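PDB 3ZS6: periplasmic oligopeptide-binding protein, which probably captures short peptides in the periplasm and hands them to an oligopeptide ABC transporter for import. Local coordinates for residues Glu24-Asn29 and Gly405-Tyr410; Gly179-Val184 and Arg209-Leu214; Met225-Gln230 and Ser246-Lys251; Ala477-Lys482 and Tyr493-Ala498. All coordinates share one frame; numbering follows the deposited sequence.

Contact 1: Glu24-Asn29 and Gly405-Tyr410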
loop_
_atom_site.group_PDB
_atom_site.type_symbol
_atom_site.label_atom_id
_atom_site.label_comp_id
_atom_site.label_asym_id
_atom_site.label_seq_id
_atom_site.Cartn_x
_atom_site.Cartn_y
_atom_site.Cartn_z
ATOM N N GLU A 24 -2.671 5.939 -4.753
ATOM C CA GLU A 24 -2.625 5.590 -3.335
ATOM C C GLU A 24 -2.578 4.089 -3.081
ATOM O O GLU A 24 -2.153 3.654 -2.008
ATOM C CB GLU A 24 -3.884 6.084 -2.608
ATOM C CG GLU A 24 -4.099 7.563 -2.536
ATOM C CD GLU A 24 -5.349 7.885 -1.739
ATOM O OE1 GLU A 24 -5.371 7.595 -0.519
ATOM O OE2 GLU A 24 -6.306 8.419 -2.335
ATOM N N SER A 25 -3.089 3.303 -4.026
ATOM C CA SER A 25 -3.385 1.891 -3.747
ATOM C C SER A 25 -2.400 0.905 -4.359
ATOM O O SER A 25 -1.611 1.253 -5.245
ATOM C CB SER A 25 -4.791 1.540 -4.250
ATOM O OG SER A 25 -4.796 1.443 -5.666
ATOM N N TRP A 26 -2.484 -0.341 -3.895
ATOM C CA TRP A 26 -1.760 -1.446 -4.501
ATOM C C TRP A 26 -2.049 -1.478 -6.008
ATOM O O TRP A 26 -1.140 -1.631 -6.825
ATOM C CB TRP A 26 -2.174 -2.785 -3.868
ATOM C CG TRP A 26 -1.475 -3.977 -4.493
ATOM C CD1 TRP A 26 -0.273 -4.507 -4.120
ATOM C CD2 TRP A 26 -1.933 -4.771 -5.605
ATOM N NE1 TRP A 26 0.045 -5.580 -4.923
ATOM C CE2 TRP A 26 -0.955 -5.765 -5.840
ATOM C CE3 TRP A 26 -3.070 -4.739 -6.421
ATOM C CZ2 TRP A 26 -1.077 -6.714 -6.862
ATOM C CZ3 TRP A 26 -3.192 -5.687 -7.432
ATOM C CH2 TRP A 26 -2.200 -6.666 -7.639
ATOM N N THR A 27 -3.319 -1.331 -6.370
ATOM C CA THR A 27 -3.697 -1.380 -7.776
ATOM C C THR A 27 -3.091 -0.205 -8.554
ATOM O O THR A 27 -2.561 -0.390 -9.643
ATOM C CB THR A 27 -5.233 -1.388 -7.966
ATOM O OG1 THR A 27 -5.784 -2.613 -7.451
ATOM C CG2 THR A 27 -5.578 -1.257 -9.459
ATOM N N GLY A 28 -3.165 0.997 -7.984
ATOM C CA GLY A 28 -2.610 2.176 -8.629
ATOM C C GLY A 28 -1.108 2.075 -8.857
ATOM O O GLY A 28 -0.594 2.468 -9.906
ATOM N N ASN A 29 -0.393 1.549 -7.870
ATOM C CA ASN A 29 1.050 1.364 -8.011
ATOM C C ASN A 29 1.420 0.283 -9.027
ATOM O O ASN A 29 2.339 0.470 -9.814
ATOM C CB ASN A 29 1.704 1.065 -6.659
ATOM C CG ASN A 29 1.924 2.314 -5.841
ATOM O OD1 ASN A 29 3.003 2.921 -5.884
ATOM N ND2 ASN A 29 0.908 2.704 -5.073
ATOM N N GLY A 405 -6.243 -1.891 5.238
ATOM C CA GLY A 405 -5.090 -2.748 5.023
ATOM C C GLY A 405 -3.970 -1.947 4.385
ATOM O O GLY A 405 -4.221 -1.092 3.535
ATOM N N TRP A 406 -2.735 -2.225 4.788
ATOM C CA TRP A 406 -1.588 -1.465 4.294
ATOM C C TRP A 406 -0.489 -2.413 3.830
ATOM O O TRP A 406 -0.114 -3.337 4.556
ATOM C CB TRP A 406 -1.065 -0.556 5.410
ATOM C CG TRP A 406 0.058 0.368 5.030
ATOM C CD1 TRP A 406 1.386 0.206 5.308
ATOM C CD2 TRP A 406 -0.056 1.613 4.334
ATOM N NE1 TRP A 406 2.109 1.269 4.822
ATOM C CE2 TRP A 406 1.247 2.153 4.225
ATOM C CE3 TRP A 406 -1.131 2.326 3.788
ATOM C CZ2 TRP A 406 1.505 3.365 3.584
ATOM C CZ3 TRP A 406 -0.874 3.539 3.156
ATOM C CH2 TRP A 406 0.434 4.046 3.062
ATOM N N PHE A 407 -0.001 -2.189 2.612
ATOM C CA PHE A 407 1.170 -2.877 2.064
ATOM C C PHE A 407 2.383 -1.984 2.253
ATOM O O PHE A 407 2.335 -0.788 1.936
ATOM C CB PHE A 407 0.995 -3.128 0.558
ATOM C CG PHE A 407 0.439 -4.481 0.228
ATOM C CD1 PHE A 407 -0.920 -4.732 0.329
ATOM C CD2 PHE A 407 1.279 -5.507 -0.187
ATOM C CE1 PHE A 407 -1.434 -5.981 0.030
ATOM C CE2 PHE A 407 0.771 -6.765 -0.495
ATOM C CZ PHE A 407 -0.585 -6.999 -0.385
ATOM N N ALA A 408 3.473 -2.546 2.764
ATOM C CA ALA A 408 4.697 -1.769 2.934
ATOM C C ALA A 408 5.118 -1.145 1.600
ATOM O O ALA A 408 5.051 -1.808 0.563
ATOM C CB ALA A 408 5.805 -2.665 3.465
ATOM N N ASP A 409 5.558 0.113 1.628
ATOM C CA ASP A 409 6.064 0.788 0.425
ATOM C C ASP A 409 7.560 0.524 0.262
ATOM O O ASP A 409 8.143 0.787 -0.794
ATOM C CB ASP A 409 5.832 2.306 0.496
ATOM C CG ASP A 409 4.365 2.692 0.327
ATOM O OD1 ASP A 409 3.608 1.930 -0.307
ATOM O OD2 ASP A 409 3.970 3.762 0.834
ATOM N N TYR A 410 8.167 0.022 1.335
ATOM C CA TYR A 410 9.590 -0.279 1.388
ATOM C C TYR A 410 9.811 -1.082 2.653
ATOM O O TYR A 410 8.960 -1.080 3.543
ATOM C CB TYR A 410 10.429 1.003 1.416
ATOM C CG TYR A 410 9.967 2.031 2.425
ATOM C CD1 TYR A 410 10.433 2.010 3.740
ATOM C CD2 TYR A 410 9.059 3.024 2.068
ATOM C CE1 TYR A 410 10.010 2.960 4.671
ATOM C CE2 TYR A 410 8.624 3.973 2.988
ATOM C CZ TYR A 410 9.102 3.935 4.287
ATOM O OH TYR A 410 8.675 4.879 5.197
#

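Contact 2: Gly179-Val184 and Arg209-Leu214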
loop_
_atom_site.group_PDB
_atom_site.type_symbol
_atom_site.label_atom_id
_atom_site.label_comp_id
_atom_site.label_asym_id
_atom_site.label_seq_id
_atom_site.Cartn_x
_atom_site.Cartn_y
_atom_site.Cartn_z
ATOM N N GLY A 179 7.385 4.817 -18.777
ATOM C CA GLY A 179 7.645 3.431 -18.414
ATOM C C GLY A 179 7.763 2.507 -19.615
ATOM O O GLY A 179 7.774 2.970 -20.754
ATOM N N PRO A 180 7.828 1.188 -19.368
ATOM C CA PRO A 180 7.993 0.208 -20.451
ATOM C C PRO A 180 6.732 0.040 -21.306
ATOM O O PRO A 180 6.824 -0.531 -22.395
ATOM C CB PRO A 180 8.316 -1.090 -19.705
ATOM C CG PRO A 180 7.721 -0.894 -18.328
ATOM C CD PRO A 180 7.857 0.564 -18.032
ATOM N N TYR A 181 5.588 0.530 -20.822
ATOM C CA TYR A 181 4.314 0.412 -21.537
ATOM C C TYR A 181 3.622 1.762 -21.717
ATOM O O TYR A 181 3.817 2.681 -20.925
ATOM C CB TYR A 181 3.374 -0.584 -20.821
ATOM C CG TYR A 181 3.975 -1.963 -20.752
ATOM C CD1 TYR A 181 3.787 -2.877 -21.788
ATOM C CD2 TYR A 181 4.782 -2.339 -19.676
ATOM C CE1 TYR A 181 4.369 -4.134 -21.746
ATOM C CE2 TYR A 181 5.360 -3.595 -19.621
ATOM C CZ TYR A 181 5.153 -4.486 -20.662
ATOM O OH TYR A 181 5.732 -5.731 -20.611
ATOM N N THR A 182 2.832 1.880 -22.780
ATOM C CA THR A 182 2.015 3.061 -22.994
ATOM C C THR A 182 0.549 2.652 -22.970
ATOM O O THR A 182 0.187 1.567 -23.437
ATOM C CB THR A 182 2.306 3.744 -24.350
ATOM O OG1 THR A 182 1.921 2.872 -25.419
ATOM C CG2 THR A 182 3.784 4.089 -24.481
ATOM N N LEU A 183 -0.289 3.541 -22.448
ATOM C CA LEU A 183 -1.702 3.257 -22.260
ATOM C C LEU A 183 -2.453 3.290 -23.582
ATOM O O LEU A 183 -2.421 4.296 -24.290
ATOM C CB LEU A 183 -2.303 4.282 -21.295
ATOM C CG LEU A 183 -3.760 4.077 -20.881
ATOM C CD1 LEU A 183 -3.889 2.801 -20.067
ATOM C CD2 LEU A 183 -4.253 5.284 -20.091
ATOM N N VAL A 184 -3.150 2.202 -23.903
ATOM C CA VAL A 184 -3.939 2.139 -25.136
ATOM C C VAL A 184 -5.435 2.330 -24.888
ATOM O O VAL A 184 -6.125 2.996 -25.668
ATOM C CB VAL A 184 -3.739 0.796 -25.875
ATOM C CG1 VAL A 184 -4.511 0.795 -27.186
ATOM C CG2 VAL A 184 -2.265 0.533 -26.121
ATOM N N ARG A 209 4.481 -8.013 -24.536
ATOM C CA ARG A 209 4.148 -6.987 -25.531
ATOM C C ARG A 209 2.809 -6.296 -25.274
ATOM O O ARG A 209 2.545 -5.215 -25.796
ATOM C CB ARG A 209 4.162 -7.579 -26.951
ATOM C CG ARG A 209 5.555 -7.978 -27.431
ATOM C CD ARG A 209 5.573 -8.337 -28.902
ATOM N NE ARG A 209 4.839 -9.562 -29.219
ATOM C CZ ARG A 209 5.371 -10.786 -29.194
ATOM N NH1 ARG A 209 6.645 -10.957 -28.839
ATOM N NH2 ARG A 209 4.630 -11.844 -29.521
ATOM N N LYS A 210 1.958 -6.927 -24.479
ATOM C CA LYS A 210 0.661 -6.342 -24.182
ATOM C C LYS A 210 0.219 -6.751 -22.792
ATOM O O LYS A 210 0.311 -7.927 -22.424
ATOM C CB LYS A 210 -0.388 -6.776 -25.219
ATOM C CG LYS A 210 -1.797 -6.284 -24.881
ATOM C CD LYS A 210 -2.717 -6.274 -26.093
ATOM C CE LYS A 210 -3.531 -7.539 -26.201
ATOM N NZ LYS A 210 -4.683 -7.342 -27.144
ATOM N N VAL A 211 -0.264 -5.783 -22.021
ATOM C CA VAL A 211 -0.790 -6.065 -20.695
ATOM C C VAL A 211 -2.226 -5.566 -20.580
ATOM O O VAL A 211 -2.535 -4.426 -20.944
ATOM C CB VAL A 211 0.060 -5.407 -19.583
ATOM C CG1 VAL A 211 -0.437 -5.838 -18.205
ATOM C CG2 VAL A 211 1.514 -5.762 -19.747
ATOM N N THR A 212 -3.098 -6.433 -20.085
ATOM C CA THR A 212 -4.489 -6.095 -19.860
ATOM C C THR A 212 -4.788 -6.231 -18.364
ATOM O O THR A 212 -4.523 -7.281 -17.768
ATOM C CB THR A 212 -5.410 -7.038 -20.656
ATOM O OG1 THR A 212 -5.204 -6.841 -22.062
ATOM C CG2 THR A 212 -6.879 -6.790 -20.313
ATOM N N TYR A 213 -5.315 -5.165 -17.763
ATOM C CA TYR A 213 -5.742 -5.183 -16.361
ATOM C C TYR A 213 -7.273 -5.199 -16.255
ATOM O O TYR A 213 -7.948 -4.275 -16.734
ATOM C CB TYR A 213 -5.187 -3.971 -15.594
ATOM C CG TYR A 213 -3.726 -4.095 -15.217
ATOM C CD1 TYR A 213 -3.339 -4.862 -14.128
ATOM C CD2 TYR A 213 -2.733 -3.440 -15.940
ATOM C CE1 TYR A 213 -1.997 -4.994 -13.777
ATOM C CE2 TYR A 213 -1.390 -3.564 -15.593
ATOM C CZ TYR A 213 -1.031 -4.344 -14.509
ATOM O OH TYR A 213 0.300 -4.481 -14.144
ATOM N N LEU A 214 -7.813 -6.233 -15.619
ATOM C CA LEU A 214 -9.264 -6.351 -15.435
ATOM C C LEU A 214 -9.641 -6.196 -13.967
ATOM O O LEU A 214 -9.222 -6.997 -13.132
ATOM C CB LEU A 214 -9.762 -7.719 -15.920
ATOM C CG LEU A 214 -9.374 -8.152 -17.334
ATOM C CD1 LEU A 214 -9.907 -9.571 -17.624
ATOM C CD2 LEU A 214 -9.923 -7.147 -18.329
#

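Contact 3: Met225-Gln230 and Ser246-Lys251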
loop_
_atom_site.group_PDB
_atom_site.type_symbol
_atom_site.label_atom_id
_atom_site.label_comp_id
_atom_site.label_asym_id
_atom_site.label_seq_id
_atom_site.Cartn_x
_atom_site.Cartn_y
_atom_site.Cartn_z
ATOM N N MET A 225 -12.628 -17.232 -14.288
ATOM C CA MET A 225 -11.977 -16.698 -15.476
ATOM C C MET A 225 -10.567 -17.258 -15.646
ATOM O O MET A 225 -10.105 -17.470 -16.763
ATOM C CB MET A 225 -11.945 -15.167 -15.424
ATOM C CG MET A 225 -13.296 -14.520 -15.710
ATOM S SD MET A 225 -13.305 -12.737 -15.409
ATOM C CE MET A 225 -13.187 -12.694 -13.636
ATOM N N TYR A 226 -9.876 -17.481 -14.534
ATOM C CA TYR A 226 -8.537 -18.038 -14.593
ATOM C C TYR A 226 -8.640 -19.448 -15.162
ATOM O O TYR A 226 -7.917 -19.813 -16.094
ATOM C CB TYR A 226 -7.920 -18.057 -13.197
ATOM C CG TYR A 226 -6.533 -18.650 -13.116
ATOM C CD1 TYR A 226 -6.352 -20.016 -12.985
ATOM C CD2 TYR A 226 -5.402 -17.834 -13.143
ATOM C CE1 TYR A 226 -5.076 -20.573 -12.901
ATOM C CE2 TYR A 226 -4.123 -18.374 -13.056
ATOM C CZ TYR A 226 -3.972 -19.746 -12.939
ATOM O OH TYR A 226 -2.721 -20.294 -12.838
ATOM N N GLN A 227 -9.573 -20.221 -14.612
ATOM C CA GLN A 227 -9.795 -21.596 -15.045
ATOM C C GLN A 227 -10.129 -21.669 -16.540
ATOM O O GLN A 227 -9.703 -22.592 -17.229
ATOM C CB GLN A 227 -10.899 -22.242 -14.202
ATOM C CG GLN A 227 -11.115 -23.725 -14.441
ATOM C CD GLN A 227 -12.093 -24.341 -13.443
ATOM O OE1 GLN A 227 -12.546 -23.678 -12.504
ATOM N NE2 GLN A 227 -12.423 -25.615 -13.645
ATOM N N ALA A 228 -10.870 -20.684 -17.042
ATOM C CA ALA A 228 -11.252 -20.656 -18.455
ATOM C C ALA A 228 -10.137 -20.114 -19.336
ATOM O O ALA A 228 -10.258 -20.087 -20.556
ATOM C CB ALA A 228 -12.517 -19.834 -18.646
ATOM N N GLY A 229 -9.051 -19.662 -18.723
ATOM C CA GLY A 229 -7.943 -19.115 -19.487
ATOM C C GLY A 229 -8.138 -17.672 -19.931
ATOM O O GLY A 229 -7.461 -17.207 -20.844
ATOM N N GLN A 230 -9.067 -16.966 -19.295
ATOM C CA GLN A 230 -9.285 -15.546 -19.578
ATOM C C GLN A 230 -8.296 -14.648 -18.815
ATOM O O GLN A 230 -8.100 -13.484 -19.162
ATOM C CB GLN A 230 -10.708 -15.142 -19.198
ATOM C CG GLN A 230 -11.818 -15.829 -19.976
ATOM C CD GLN A 230 -13.190 -15.490 -19.413
ATOM O OE1 GLN A 230 -13.758 -16.252 -18.629
ATOM N NE2 GLN A 230 -13.718 -14.330 -19.792
ATOM N N SER A 246 -5.324 -25.704 -4.298
ATOM C CA SER A 246 -4.001 -26.311 -4.282
ATOM C C SER A 246 -4.009 -27.642 -5.028
ATOM O O SER A 246 -3.077 -27.964 -5.777
ATOM C CB SER A 246 -3.549 -26.516 -2.834
ATOM O OG SER A 246 -2.320 -27.212 -2.779
ATOM N N LYS A 247 -5.073 -28.411 -4.826
ATOM C CA LYS A 247 -5.179 -29.731 -5.424
ATOM C C LYS A 247 -5.340 -29.614 -6.928
ATOM O O LYS A 247 -4.738 -30.376 -7.688
ATOM C CB LYS A 247 -6.373 -30.483 -4.830
ATOM C CG LYS A 247 -6.595 -31.862 -5.415
ATOM C CD LYS A 247 -8.057 -32.268 -5.280
ATOM C CE LYS A 247 -8.590 -31.961 -3.886
ATOM N NZ LYS A 247 -10.067 -31.740 -3.885
ATOM N N GLN A 248 -6.152 -28.652 -7.352
ATOM C CA GLN A 248 -6.449 -28.473 -8.770
ATOM C C GLN A 248 -5.342 -27.770 -9.558
ATOM O O GLN A 248 -5.086 -28.117 -10.707
ATOM C CB GLN A 248 -7.763 -27.706 -8.964
ATOM C CG GLN A 248 -8.141 -27.519 -10.445
ATOM C CD GLN A 248 -9.527 -26.910 -10.635
ATOM O OE1 GLN A 248 -10.215 -26.595 -9.665
ATOM N NE2 GLN A 248 -9.940 -26.748 -11.889
ATOM N N PHE A 249 -4.697 -26.778 -8.954
ATOM C CA PHE A 249 -3.763 -25.939 -9.712
ATOM C C PHE A 249 -2.294 -26.122 -9.310
ATOM O O PHE A 249 -1.388 -25.610 -9.976
ATOM C CB PHE A 249 -4.179 -24.463 -9.620
ATOM C CG PHE A 249 -5.521 -24.175 -10.238
ATOM C CD1 PHE A 249 -5.659 -24.080 -11.616
ATOM C CD2 PHE A 249 -6.648 -24.014 -9.445
ATOM C CE1 PHE A 249 -6.895 -23.827 -12.190
ATOM C CE2 PHE A 249 -7.886 -23.756 -10.014
ATOM C CZ PHE A 249 -8.008 -23.662 -11.390
ATOM N N GLY A 250 -2.074 -26.842 -8.216
ATOM C CA GLY A 250 -0.742 -27.149 -7.733
ATOM C C GLY A 250 0.167 -25.941 -7.593
ATOM O O GLY A 250 -0.162 -24.982 -6.894
ATOM N N LYS A 251 1.307 -25.993 -8.274
ATOM C CA LYS A 251 2.344 -24.981 -8.132
ATOM C C LYS A 251 2.011 -23.647 -8.795
ATOM O O LYS A 251 2.728 -22.669 -8.606
ATOM C CB LYS A 251 3.701 -25.517 -8.625
ATOM C CG LYS A 251 4.252 -26.674 -7.772
ATOM C CD LYS A 251 5.609 -27.156 -8.300
ATOM C CE LYS A 251 5.950 -28.571 -7.827
ATOM N NZ LYS A 251 7.163 -29.109 -8.531
#

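Contact 4: Ala477-Lys482 and Tyr493-Ala498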
loop_
_atom_site.group_PDB
_atom_site.type_symbol
_atom_site.label_atom_id
_atom_site.label_comp_id
_atom_site.label_asym_id
_atom_site.label_seq_id
_atom_site.Cartn_x
_atom_site.Cartn_y
_atom_site.Cartn_z
ATOM N N ALA A 477 0.181 -13.876 0.501
ATOM C CA ALA A 477 0.531 -13.508 -0.872
ATOM C C ALA A 477 -0.034 -14.486 -1.908
ATOM O O ALA A 477 0.169 -14.316 -3.120
ATOM C CB ALA A 477 2.056 -13.433 -1.013
ATOM N N ASP A 478 -0.723 -15.514 -1.422
ATOM C CA ASP A 478 -1.254 -16.580 -2.263
ATOM C C ASP A 478 -2.059 -16.059 -3.444
ATOM O O ASP A 478 -3.015 -15.302 -3.274
ATOM C CB ASP A 478 -2.129 -17.531 -1.437
ATOM C CG ASP A 478 -1.328 -18.350 -0.437
ATOM O OD1 ASP A 478 -0.158 -18.006 -0.176
ATOM O OD2 ASP A 478 -1.883 -19.327 0.106
ATOM N N ARG A 479 -1.664 -16.483 -4.640
ATOM C CA ARG A 479 -2.399 -16.162 -5.856
ATOM C C ARG A 479 -2.098 -17.214 -6.926
ATOM O O ARG A 479 -1.165 -18.014 -6.773
ATOM C CB ARG A 479 -2.047 -14.752 -6.359
ATOM C CG ARG A 479 -0.611 -14.581 -6.871
ATOM C CD ARG A 479 -0.495 -13.386 -7.840
ATOM N NE ARG A 479 -0.998 -12.145 -7.249
ATOM C CZ ARG A 479 -0.250 -11.289 -6.555
ATOM N NH1 ARG A 479 1.045 -11.529 -6.357
ATOM N NH2 ARG A 479 -0.800 -10.192 -6.046
ATOM N N LEU A 480 -2.904 -17.227 -7.986
ATOM C CA LEU A 480 -2.703 -18.156 -9.097
ATOM C C LEU A 480 -2.019 -17.443 -10.253
ATOM O O LEU A 480 -2.461 -16.378 -10.683
ATOM C CB LEU A 480 -4.038 -18.752 -9.561
ATOM C CG LEU A 480 -4.709 -19.737 -8.594
ATOM C CD1 LEU A 480 -6.202 -19.898 -8.888
ATOM C CD2 LEU A 480 -4.001 -21.098 -8.623
ATOM N N VAL A 481 -0.933 -18.034 -10.740
ATOM C CA VAL A 481 -0.213 -17.521 -11.900
ATOM C C VAL A 481 0.097 -18.721 -12.796
ATOM O O VAL A 481 0.656 -19.718 -12.338
ATOM C CB VAL A 481 1.087 -16.801 -11.503
ATOM C CG1 VAL A 481 1.850 -16.337 -12.741
ATOM C CG2 VAL A 481 0.789 -15.605 -10.569
ATOM N N LYS A 482 -0.292 -18.630 -14.064
ATOM C CA LYS A 482 -0.190 -19.761 -14.989
ATOM C C LYS A 482 1.243 -20.303 -15.090
ATOM O O LYS A 482 2.216 -19.555 -14.942
ATOM C CB LYS A 482 -0.713 -19.356 -16.372
ATOM C CG LYS A 482 -2.204 -18.991 -16.391
ATOM C CD LYS A 482 -3.078 -20.243 -16.311
ATOM C CE LYS A 482 -4.565 -19.910 -16.431
ATOM N NZ LYS A 482 -5.395 -21.149 -16.546
ATOM N N TYR A 493 8.506 -9.404 -1.258
ATOM C CA TYR A 493 7.651 -9.325 -0.074
ATOM C C TYR A 493 6.674 -8.138 -0.025
ATOM O O TYR A 493 5.696 -8.164 0.728
ATOM C CB TYR A 493 8.508 -9.373 1.202
ATOM C CG TYR A 493 9.399 -10.599 1.269
ATOM C CD1 TYR A 493 8.851 -11.879 1.330
ATOM C CD2 TYR A 493 10.781 -10.480 1.255
ATOM C CE1 TYR A 493 9.663 -13.008 1.387
ATOM C CE2 TYR A 493 11.602 -11.604 1.308
ATOM C CZ TYR A 493 11.038 -12.862 1.374
ATOM O OH TYR A 493 11.849 -13.972 1.431
ATOM N N ILE A 494 6.918 -7.094 -0.809
ATOM C CA ILE A 494 5.947 -6.005 -0.855
ATOM C C ILE A 494 5.021 -6.140 -2.057
ATOM O O ILE A 494 4.185 -5.283 -2.308
ATOM C CB ILE A 494 6.594 -4.603 -0.788
ATOM C CG1 ILE A 494 7.322 -4.253 -2.077
ATOM C CG2 ILE A 494 7.524 -4.491 0.419
ATOM C CD1 ILE A 494 7.792 -2.796 -2.101
ATOM N N ASP A 495 5.170 -7.244 -2.782
ATOM C CA ASP A 495 4.300 -7.565 -3.911
ATOM C C ASP A 495 4.215 -6.453 -4.954
ATOM O O ASP A 495 3.127 -6.109 -5.430
ATOM C CB ASP A 495 2.895 -7.986 -3.450
ATOM C CG ASP A 495 2.063 -8.584 -4.591
ATOM O OD1 ASP A 495 2.646 -9.062 -5.594
ATOM O OD2 ASP A 495 0.830 -8.577 -4.493
ATOM N N MET A 496 5.370 -5.894 -5.306
ATOM C CA MET A 496 5.444 -4.928 -6.390
ATOM C C MET A 496 6.094 -5.610 -7.592
ATOM O O MET A 496 7.320 -5.546 -7.791
ATOM C CB MET A 496 6.202 -3.666 -5.956
ATOM C CG MET A 496 5.328 -2.628 -5.207
ATOM S SD MET A 496 4.057 -1.856 -6.253
ATOM C CE MET A 496 2.516 -2.475 -5.557
ATOM N N ARG A 497 5.262 -6.282 -8.375
ATOM C CA ARG A 497 5.745 -7.134 -9.457
ATOM C C ARG A 497 5.331 -6.574 -10.809
ATOM O O ARG A 497 4.184 -6.716 -11.229
ATOM C CB ARG A 497 5.214 -8.567 -9.273
ATOM C CG ARG A 497 5.678 -9.257 -7.961
ATOM C CD ARG A 497 4.936 -10.581 -7.733
ATOM N NE ARG A 497 5.678 -11.528 -6.892
ATOM C CZ ARG A 497 5.447 -11.747 -5.597
ATOM N NH1 ARG A 497 4.493 -11.073 -4.952
ATOM N NH2 ARG A 497 6.185 -12.638 -4.939
ATOM N N ALA A 498 6.278 -5.922 -11.473
ATOM C CA ALA A 498 6.024 -5.245 -12.739
ATOM C C ALA A 498 5.925 -6.237 -13.880
ATOM O O ALA A 498 6.595 -7.272 -13.882
ATOM C CB ALA A 498 7.131 -4.231 -13.021
#

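Contact 1: Glu24-Asn29 and Gly405-Tyr410
One face of the F407 phenyl ring is roofed by the indole of W26, whose CD1 stands 4.2 Å above the plane of the F407 ring, over its centre. The two ring systems are tilted rather than stacked: the five-membered ring of W26 and the phenyl plane make an angle of 44°, with centroids 5.1 Å apart. At the edge of the indole, in its plane, lies OG1 of T27; W26 NE1 bonds D495 O, and Y235 meets the indole edge-to-face. Both beta carbons point across the contact, and CG of W26, anti to the backbone N (chi1 178°), swings the indole over F407; the nearest carbons, W26 CD1 and F407 CD2, are 4.3 Å apart, a loose van der Waals contact.

W26 opens helix 26-35, and S25 before it is the N-cap: its OG accepts from G28 N at 2.9 Å, supplying the acceptor that a first-turn N-H lacks. The N29 amide ties its side chain back to S25 O, ND2 giving a nearly straight bond (174°) from above the carbonyl plane; that carbonyl also accepts N29 N.

The backbones of E24, W26, G405 and F407 hydrogen-bond the bound peptide, and so does D409 OD1. Apolar ring packing thus joins two main-chain stretches whose polar groups grip peptide backbone, chemistry consistent with binding that depends little on the ligand's sequence.

Contact 2: Gly179-Val184 and Arg209-Leu214
Y181 touches V211 across a mixed four-stranded sheet in which strands 181-187 and 210-215 are not neighbours: strand 191-196 runs between them, antiparallel to both. The contact therefore passes over the middle strand, side chain to side chain, with no hydrogen bond between the two segments.

At the start of segment 179-184, G179 and P180 lead into the strand through backbone bonds to L35 and S197. Y181 follows and carries the contact. Its CG lies beside the backbone N, anti to the carbonyl carbon (chi1 -61°), and the side chain is long enough to span the gap to the strand two places away. Its hydroxyl bonds to the carbonyl O of I208, just before the other segment, so the phenol is held at its far end while its ring packs on apolar groups. M194 of the middle strand touches both Y181 and V211.

A branched valine offers a methyl to the ring: V211 CG2 makes a CH-pi contact, 4.1 Å from the centroid of the Y181 ring and 21° off its normal.

Contact 3: Met225-Gln230 and Ser246-Lys251
Y226 and F249 leave their helices with different first torsions: Y226 has CG anti to the backbone N (chi1 179°), whereas F249 has CG anti to the carbonyl carbon (chi1 -63°). The two side chains run antiparallel alongside each other and their rings meet as a T-shaped, edge-to-face pair, Y226 presenting its edge to the face of F249. The centroids of the Y226 and F249 rings are 5.4 Å apart and the planes stand at 83°. The closest approach is Y226 CE1 to F249 CD1, 3.8 Å. On the F249 ring, CG of its neighbour Q248 lies over a face, and Q227 CB sits at an edge, 4.3 Å from F249 CZ.

Outside this aromatic pair, Q227 and Q248 reach out as extended chains and cross at about a right angle on the exposed side. Long, flexible polar residues fit there, while the rings fit the more sheltered layer beneath.

In each segment a glycine with positive phi is the first residue to leave helical geometry. G229 forms a Schellman motif, with G229 N bonded to Y226 O and Q230 N to M225 O; G250 N bonds back to S246 O.

Y226 OH is bonded to E252 OE1, and the ammonium of K482 makes a cation-pi contact with the Y226 ring. In the conformer given, L480 of strand 470-480 packs on both rings, placing the ends of helices 219-227 and 242-249 against that strand.

Contact 4: Ala477-Lys482 and Tyr493-Ala498
A buried salt-bridge network of R479, D495 and R497 ties the end of strand 470-480 to the loop between strands 485-486 and 503-504. R479 and D495 reach toward each other and meet end-on, the guanidinium using NH1 and NH2, one for each carboxylate oxygen. The two planes are 36° apart, so the pairing is twisted and its two bonds differ. R479 NH2 lies 2.8 Å from D495 OD2, nearly straight at 173°, meeting the syn lone pair of that oxygen in the guanidinium plane. R479 NH1 reaches D495 OD1 at 3.0 Å, from above the carboxylate plane.

R497 is extended from CG to NE, and its NH1 also bonds OD1, from the same face as R479 NH1. One aspartate thus serves two arginines, and its single carboxylate can probably compensate only part of their positive charge. Arginine suits this place because its several N-H groups can be shared out, some to neutral acceptors: R479 NH1 also bonds Y488 OH, and R497 NH2 the carbonyl O of T489. W26 and Y233 pack against the R479 side chain.

The two terminal nitrogens that converge on OD1, R479 NH1 and R497 NH1, are 3.8 Å apart.

In the fold
Contact 1 lies almost at the centre of the chain and contact 4 about 13 Å from it, centre to centre; both are buried, both reach the same sheet, and they touch where W26 NE1 meets D495 O in a probable hydrogen bond. Contact 4 also reaches contact 3, through K482 NZ and Y226 O, so it links the peptide site to the partly exposed helix ends. Contact 2, buried too though far from the chain's centre, touches none of the others, although strand 210-215 leads directly to helix 219-227 of contact 3. Aromatic packing recurs in contacts 1, 2 and 3, with glutamines added at the surface of contact 3, whereas contact 4 relies on a buried carboxylate shared by two arginines.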